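Local coordinates for protocadherin-19 isoform 1 (Danio rerio, PDB 5CO1), which mediates calcium-dependent homophilic cell adhesion, robustly when complexed with N-cadherin (cdh2), and is essential for early neurulation in the anterior neural plate, at residues S48-T51 with K52-K56. Numbering follows the deposited sequence.
Sequences SNLT and KQMFK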
# COMPACT_ATOMS: atom_id res chain seq x y z
N SER A 48 13.93 6.58 -12.14
CA SER A 48 12.94 5.62 -12.63
C SER A 48 12.27 6.17 -13.90
O SER A 48 12.03 7.36 -14.00
CB SER A 48 11.90 5.39 -11.53
OG SER A 48 11.25 4.14 -11.66
N ASN A 49 11.95 5.30 -14.87
CA ASN A 49 11.29 5.76 -16.11
C ASN A 49 9.80 6.05 -15.90
O ASN A 49 9.18 6.79 -16.66
CB ASN A 49 11.48 4.74 -17.24
CG ASN A 49 11.80 5.42 -18.57
OD1 ASN A 49 12.95 5.78 -18.84
ND2 ASN A 49 10.77 5.67 -19.37
N LEU A 50 9.25 5.44 -14.85
CA LEU A 50 7.96 5.80 -14.29
C LEU A 50 7.90 7.26 -13.85
O LEU A 50 6.87 7.92 -13.99
CB LEU A 50 7.70 4.87 -13.11
CG LEU A 50 6.51 5.07 -12.18
CD1 LEU A 50 5.18 5.18 -12.91
CD2 LEU A 50 6.49 3.91 -11.19
N THR A 51 9.00 7.78 -13.35
CA THR A 51 9.03 9.15 -12.86
C THR A 51 8.66 10.10 -14.01
O THR A 51 8.06 11.14 -13.80
CB THR A 51 10.42 9.47 -12.23
OG1 THR A 51 10.62 8.66 -11.05
CG2 THR A 51 10.55 10.94 -11.85
N LYS A 52 8.87 9.65 -15.24
CA LYS A 52 8.65 10.48 -16.43
C LYS A 52 7.16 10.78 -16.73
O LYS A 52 6.84 11.86 -17.20
CB LYS A 52 9.30 9.80 -17.63
CG LYS A 52 9.79 10.75 -18.70
CD LYS A 52 9.98 10.00 -20.02
CE LYS A 52 10.46 10.93 -21.12
NZ LYS A 52 11.82 11.47 -20.81
N GLN A 53 6.26 9.86 -16.37
CA GLN A 53 4.81 10.08 -16.54
C GLN A 53 4.16 10.81 -15.36
O GLN A 53 3.02 11.30 -15.47
CB GLN A 53 4.10 8.73 -16.72
CG GLN A 53 4.82 7.73 -17.61
CD GLN A 53 4.84 6.33 -17.02
OE1 GLN A 53 3.87 5.88 -16.40
NE2 GLN A 53 5.95 5.62 -17.22
N MET A 54 4.83 10.80 -14.21
CA MET A 54 4.26 11.31 -12.98
C MET A 54 4.39 12.82 -12.80
O MET A 54 3.70 13.41 -11.99
CB MET A 54 4.89 10.60 -11.78
CG MET A 54 4.71 9.09 -11.78
SD MET A 54 2.99 8.59 -11.61
CE MET A 54 3.21 7.37 -10.30
N PHE A 55 5.32 13.45 -13.50
CA PHE A 55 5.57 14.86 -13.25
C PHE A 55 5.81 15.59 -14.55
O PHE A 55 6.50 15.08 -15.42
CB PHE A 55 6.78 15.04 -12.33
CG PHE A 55 6.65 14.39 -11.00
CD1 PHE A 55 6.06 15.06 -9.93
CD2 PHE A 55 7.19 13.14 -10.77
CE1 PHE A 55 5.95 14.46 -8.68
CE2 PHE A 55 7.08 12.52 -9.52
CZ PHE A 55 6.44 13.18 -8.48
N LYS A 56 5.25 16.78 -14.67
CA LYS A 56 5.61 17.70 -15.73
C LYS A 56 6.23 18.95 -15.12
O LYS A 56 6.00 19.26 -13.95
CB LYS A 56 4.38 18.05 -16.56
CG LYS A 56 3.28 18.80 -15.82
CD LYS A 56 2.04 19.02 -16.69
CE LYS A 56 0.92 19.74 -15.93
NZ LYS A 56 0.24 18.92 -14.89
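Leu50 and Met54 meet four residues apart on the inner side of a single short helical turn, the methyl Leu50 CD1 lying 3.9 Å from the methyl Met54 CE. The Met54 chain curls to get there, bent at chi2 (-65°) and again at chi3, and its CG lies beside Leu50 O; an unbranched, flexible thioether suits such a curved path. Beside them Thr51 is buried. With OG1 beside the backbone N (chi1 -65°), Thr51 CG2 lies anti to that N and touches Phe55 CD2 at 4.2 Å, while the hydroxyl is satisfied by a hydrogen bond with His78 ND1, so a small side chain with one methyl and one OH fits both neighbours. The Phe55 ring also turns an edge to Thr51 O. The backbone is wound tightly: Lys52 N bonds to Asn49 O, Gln53 N to Leu50 O at 3.1 Å, and Met54 N to Thr51 O, each i to i+3 as in a 3-10 turn. The outer side is looser and polar, as befits solvent. There Gln53 crosses Leu50 at about a right angle, Gln53 OE1 being 3.8 Å from Leu50 CD1, and Asn49 and Lys52 barely meet through their side chains. Within this cadherin domain the turn follows strand 39-46 and leads into edge strand 55-57, with Thr51 and Met54 packed on strand 77-86 and Met54 also against Leu70 and Glu74.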